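Dehydrogenase (Chromobacterium violaceum, PDB 3Q2I) probably catalyses the NAD-dependent oxidation of the UDP-linked sugar UDP-GlcNAcA, an early step towards 2,3-diacetamido-2,3-dideoxy-d-mannuronic acid. Local coordinates at residues G186-Q191 and A337-A342. Sequence-based numbering, arbitrary orientation.
With HP7 ((2S,3S,4R,5R,6R)-5-acetamido-6-[[[(2R,3S,4R,5R)-5-(2,4-dioxopyrimidin-1-yl)-3,4-dihydroxy-oxolan-2-yl]methoxy-hydroxy-phosphoryl]oxy-hydroxy-phosphoryl]oxy-3,4-dihydroxy-oxane-2-carboxylic acid), chain C.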
ATOM      1  N   GLY A 186      -8.871 -26.087   4.950  1.00 14.85           N
ATOM      2  CA  GLY A 186      -9.836 -26.077   6.068  1.00 14.02           C
ATOM      3  C   GLY A 186     -11.269 -26.023   5.610  1.00 15.56           C
ATOM      4  O   GLY A 186     -11.665 -26.674   4.623  1.00 16.93           O
ATOM      5  N   ALA A 187     -12.098 -25.393   6.425  1.00 15.23           N
ATOM      6  CA  ALA A 187     -13.542 -25.370   6.213  1.00 15.69           C
ATOM      7  C   ALA A 187     -13.951 -25.037   4.776  1.00 16.92           C
ATOM      8  O   ALA A 187     -14.937 -25.579   4.242  1.00 18.54           O
ATOM      9  CB  ALA A 187     -14.221 -24.468   7.222  1.00 17.32           C
ATOM     10  N   PHE A 188     -13.227 -24.116   4.128  1.00 14.38           N
ATOM     11  CA  PHE A 188     -13.554 -23.793   2.739  1.00 13.62           C
ATOM     12  C   PHE A 188     -13.044 -24.814   1.722  1.00 13.96           C
ATOM     13  O   PHE A 188     -13.830 -25.250   0.864  1.00 16.59           O
ATOM     14  CB  PHE A 188     -13.044 -22.391   2.375  1.00 15.33           C
ATOM     15  CG  PHE A 188     -13.902 -21.251   2.858  1.00 17.08           C
ATOM     16  CD1 PHE A 188     -15.087 -20.907   2.233  1.00 17.38           C
ATOM     17  CD2 PHE A 188     -13.373 -20.352   3.780  1.00 26.76           C
ATOM     18  CE1 PHE A 188     -15.845 -19.793   2.626  1.00 16.14           C
ATOM     19  CE2 PHE A 188     -14.064 -19.153   4.110  1.00 24.99           C
ATOM     20  CZ  PHE A 188     -15.347 -18.949   3.601  1.00 20.70           C
ATOM     21  N   MET A 189     -11.775 -25.204   1.813  1.00 13.23           N
ATOM     22  CA  MET A 189     -11.151 -26.048   0.770  1.00 13.06           C
ATOM     23  C   MET A 189     -11.547 -27.526   0.896  1.00 15.69           C
ATOM     24  O   MET A 189     -11.669 -28.185  -0.154  1.00 15.97           O
ATOM     25  CB  MET A 189      -9.642 -25.911   0.877  1.00 16.42           C
ATOM     26  CG  MET A 189      -8.814 -26.848  -0.037  1.00 16.81           C
ATOM     27  SD  MET A 189      -7.072 -26.428  -0.068  1.00 16.21           S
ATOM     28  CE  MET A 189      -7.078 -24.980  -1.122  1.00 17.19           C
ATOM     29  N   ASN A 190     -11.732 -27.970   2.126  1.00 16.21           N
ATOM     30  CA  ASN A 190     -12.214 -29.354   2.333  1.00 17.29           C
ATOM     31  C   ASN A 190     -13.735 -29.335   2.500  1.00 15.87           C
ATOM     32  O   ASN A 190     -14.463 -29.551   1.529  1.00 19.12           O
ATOM     33  CB  ASN A 190     -11.545 -30.031   3.530  1.00 16.80           C
ATOM     34  CG  ASN A 190     -12.108 -31.447   3.735  1.00 17.95           C
ATOM     35  OD1 ASN A 190     -13.246 -31.683   3.376  1.00 21.29           O
ATOM     36  ND2 ASN A 190     -11.299 -32.386   4.182  1.00 18.85           N
ATOM     37  N   GLN A 191     -14.231 -28.967   3.674  1.00 17.93           N
ATOM     38  CA  GLN A 191     -15.611 -29.373   4.013  1.00 19.52           C
ATOM     39  C   GLN A 191     -16.684 -28.763   3.142  1.00 21.42           C
ATOM     40  O   GLN A 191     -17.589 -29.446   2.629  1.00 22.46           O
ATOM     41  CB  GLN A 191     -15.903 -29.196   5.510  1.00 19.96           C
ATOM     42  CG  GLN A 191     -15.095 -30.162   6.384  1.00 20.98           C
ATOM     43  CD  GLN A 191     -13.702 -29.641   6.695  1.00 22.05           C
ATOM     44  OE1 GLN A 191     -13.443 -28.425   6.747  1.00 21.64           O
ATOM     45  NE2 GLN A 191     -12.777 -30.548   6.893  1.00 23.19           N
ATOM     46  N   ALA A 337      -7.848 -17.580  -3.953  1.00 12.32           N
ATOM     47  CA  ALA A 337      -8.015 -16.126  -3.749  1.00 11.35           C
ATOM     48  C   ALA A 337      -8.581 -15.835  -2.350  1.00 12.10           C
ATOM     49  O   ALA A 337      -8.112 -14.875  -1.691  1.00 12.85           O
ATOM     50  CB  ALA A 337      -8.987 -15.572  -4.778  1.00 13.12           C
ATOM     51  N   MET A 338      -9.517 -16.664  -1.873  1.00 12.92           N
ATOM     52  CA  MET A 338     -10.092 -16.495  -0.522  1.00 12.13           C
ATOM     53  C   MET A 338      -8.963 -16.693   0.509  1.00 13.43           C
ATOM     54  O   MET A 338      -8.870 -15.909   1.470  1.00 12.95           O
ATOM     55  CB  MET A 338     -11.210 -17.528  -0.220  1.00 13.25           C
ATOM     56  CG  MET A 338     -12.372 -17.425  -1.182  1.00 16.77           C
ATOM     57  SD  MET A 338     -13.528 -18.771  -0.750  1.00 22.60           S
ATOM     58  CE  MET A 338     -14.894 -18.342  -1.808  1.00 23.50           C
ATOM     59  N   TYR A 339      -8.125 -17.717   0.335  1.00 13.42           N
ATOM     60  CA  TYR A 339      -7.009 -17.950   1.275  1.00 12.95           C
ATOM     61  C   TYR A 339      -5.966 -16.844   1.294  1.00 12.89           C
ATOM     62  O   TYR A 339      -5.547 -16.443   2.375  1.00 13.64           O
ATOM     63  CB  TYR A 339      -6.418 -19.364   1.099  1.00 14.51           C
ATOM     64  CG  TYR A 339      -7.247 -20.503   1.660  1.00 14.26           C
ATOM     65  CD1 TYR A 339      -8.431 -20.277   2.361  1.00 13.40           C
ATOM     66  CD2 TYR A 339      -6.812 -21.815   1.474  1.00 16.19           C
ATOM     67  CE1 TYR A 339      -9.177 -21.363   2.900  1.00 14.33           C
ATOM     68  CE2 TYR A 339      -7.513 -22.886   2.046  1.00 15.72           C
ATOM     69  CZ  TYR A 339      -8.676 -22.641   2.766  1.00 13.60           C
ATOM     70  OH  TYR A 339      -9.410 -23.702   3.341  1.00 14.74           O
ATOM     71  N   LEU A 340      -5.615 -16.334   0.119  1.00 11.11           N
ATOM     72  CA  LEU A 340      -4.695 -15.184   0.069  1.00 11.30           C
ATOM     73  C   LEU A 340      -5.362 -13.965   0.727  1.00 11.65           C
ATOM     74  O   LEU A 340      -4.711 -13.217   1.444  1.00 11.55           O
ATOM     75  CB  LEU A 340      -4.360 -14.866  -1.383  1.00 12.98           C
ATOM     76  CG  LEU A 340      -3.456 -15.903  -2.050  1.00 14.02           C
ATOM     77  CD1 LEU A 340      -3.495 -15.661  -3.561  1.00 13.89           C
ATOM     78  CD2 LEU A 340      -2.046 -15.798  -1.452  1.00 13.94           C
ATOM     79  N   SER A 341      -6.639 -13.750   0.448  1.00 11.86           N
ATOM     80  CA  SER A 341      -7.314 -12.553   0.988  1.00 12.63           C
ATOM     81  C   SER A 341      -7.387 -12.646   2.518  1.00 10.99           C
ATOM     82  O   SER A 341      -7.128 -11.650   3.218  1.00 12.68           O
ATOM     83  CB  SER A 341      -8.740 -12.544   0.417  1.00 12.30           C
ATOM     84  OG  SER A 341      -9.448 -11.443   1.049  1.00 14.13           O
ATOM     85  N   ALA A 342      -7.753 -13.807   3.061  1.00 11.26           N
ATOM     86  CA  ALA A 342      -7.829 -13.976   4.509  1.00 12.94           C
ATOM     87  C   ALA A 342      -6.458 -13.846   5.155  1.00 13.06           C
ATOM     88  O   ALA A 342      -6.331 -13.306   6.254  1.00 14.93           O
ATOM     89  CB  ALA A 342      -8.396 -15.356   4.849  1.00 12.71           C
TER
HETATM   90  N1  HP7 C 550     -19.996 -35.008  11.536  1.00 27.56           N
HETATM   91  C2  HP7 C 550     -20.314 -34.630  12.774  1.00 24.86           C
HETATM   92  O2  HP7 C 550     -19.489 -34.816  13.706  1.00 32.92           O
HETATM   93  N3  HP7 C 550     -21.504 -34.091  13.055  1.00 26.57           N
HETATM   94  C4  HP7 C 550     -22.407 -33.905  12.082  1.00 28.37           C
HETATM   95  O4  HP7 C 550     -23.529 -33.451  12.413  1.00 26.88           O
HETATM   96  C5  HP7 C 550     -22.104 -34.277  10.769  1.00 29.09           C
HETATM   97  C6  HP7 C 550     -20.861 -34.848  10.525  1.00 32.14           C
HETATM   98  PA  HP7 C 550     -20.447 -36.695   6.690  1.00 38.59           P
HETATM   99  PB  HP7 C 550     -19.833 -36.514   3.948  1.00 44.70           P
HETATM  100  O'P HP7 C 550     -15.996 -33.381   6.135  1.00 27.62           O
HETATM  101  O'Q HP7 C 550     -14.608 -34.770   5.138  1.00 28.10           O
HETATM  102  C1' HP7 C 550     -19.019 -34.051   3.563  1.00 33.93           C
HETATM  103  O1A HP7 C 550     -21.759 -35.931   6.779  1.00 42.54           O
HETATM  104  O1B HP7 C 550     -21.265 -36.093   3.719  1.00 45.84           O
HETATM  105  C1C HP7 C 550     -18.648 -35.538  11.293  1.00 29.94           C
HETATM  106  C2' HP7 C 550     -18.796 -33.203   2.299  1.00 25.92           C
HETATM  107  N2' HP7 C 550     -19.696 -33.625   1.225  1.00 26.25           N
HETATM  108  O2A HP7 C 550     -20.397 -38.198   6.653  1.00 43.77           O
HETATM  109  O2B HP7 C 550     -19.296 -37.865   3.520  1.00 49.85           O
HETATM  110  C2C HP7 C 550     -18.549 -37.047  11.474  1.00 51.26           C
HETATM  111  O2C HP7 C 550     -17.284 -37.253  12.110  1.00 52.29           O
HETATM  112  C3' HP7 C 550     -17.355 -33.312   1.817  1.00 28.19           C
HETATM  113  O3' HP7 C 550     -17.173 -32.246   0.855  1.00 25.73           O
HETATM  114  O3A HP7 C 550     -19.523 -36.177   5.484  1.00 40.97           O
HETATM  115  O3B HP7 C 550     -18.873 -35.429   3.194  1.00 35.92           O
HETATM  116  C3C HP7 C 550     -18.440 -37.560  10.048  1.00 38.34           C
HETATM  117  O3C HP7 C 550     -17.670 -38.761   9.995  1.00 61.12           O
HETATM  118  C4' HP7 C 550     -16.363 -33.104   2.972  1.00 25.34           C
HETATM  119  O4' HP7 C 550     -15.017 -33.364   2.590  1.00 29.85           O
HETATM  120  C4C HP7 C 550     -17.728 -36.440   9.295  1.00 31.95           C
HETATM  121  O4C HP7 C 550     -18.343 -35.302   9.916  1.00 32.80           O
HETATM  122  C5' HP7 C 550     -16.698 -34.168   4.037  1.00 27.09           C
HETATM  123  O5' HP7 C 550     -17.988 -33.804   4.521  1.00 31.15           O
HETATM  124  C5C HP7 C 550     -18.125 -36.455   7.834  1.00 35.04           C
HETATM  125  O5C HP7 C 550     -19.519 -36.181   7.893  1.00 33.18           O
HETATM  126  C6' HP7 C 550     -15.699 -34.122   5.167  1.00 22.17           C
HETATM  127  C7' HP7 C 550     -20.611 -32.883   0.604  1.00 34.49           C
HETATM  128  O7' HP7 C 550     -20.790 -31.665   0.746  1.00 33.03           O
HETATM  129  C8' HP7 C 550     -21.488 -33.628  -0.375  1.00 28.18           C
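The hydroxyl of Tyr-339 reaches across to the start of the short helix 187-191 and takes two backbone N-H groups. That of Gly-186 makes the shorter and straighter bond, with N and OH 2.9 Å apart and 159° at the hydrogen. The bond from N of Met-189 is longer, 3.2 Å to OH of Tyr-339, and more bent. Glu-223 is also hydrogen-bonded to this hydroxyl, and its OE2 accepts from the amide of Phe-188, so phenol and carboxylate together serve the first turn of the helix. Packing is closest around the end of the tyrosine. CB of Met-189 lies 3.3 Å from OH of Tyr-339, and the methionine chain, bent at its last torsion (chi3 -76°), brings CE to 3.8 Å from CE2 of the ring. Phe-188 CB meets CE1, the other carbon next to CZ. Both helices belong to the C-terminal alpha/beta domain of this Rossmann-fold oxidoreductase; Phe-188 rests on strands 206-214 and 237-243 of its mixed sheet, while Ala-337 also touches strand 206-214. Beyond the tyrosine the fit is looser: the segment axes run roughly antiparallel but stay 11.2 Å apart, and Met-338, extended beyond CG, places SD over one face of the Phe-188 ring, 4.3 Å from its centroid, in a Met-aromatic contact. The far side of helix 187-191 faces not the helix 325-344 but the UDP-sugar. There Asn-190 OD1 accepts a hydrogen bond from O4' of HP7 at 2.6 Å; its ND2 is tied to Asp-184, a bond that probably helps to hold the amide in the rotation that turns OD1 to the sugar.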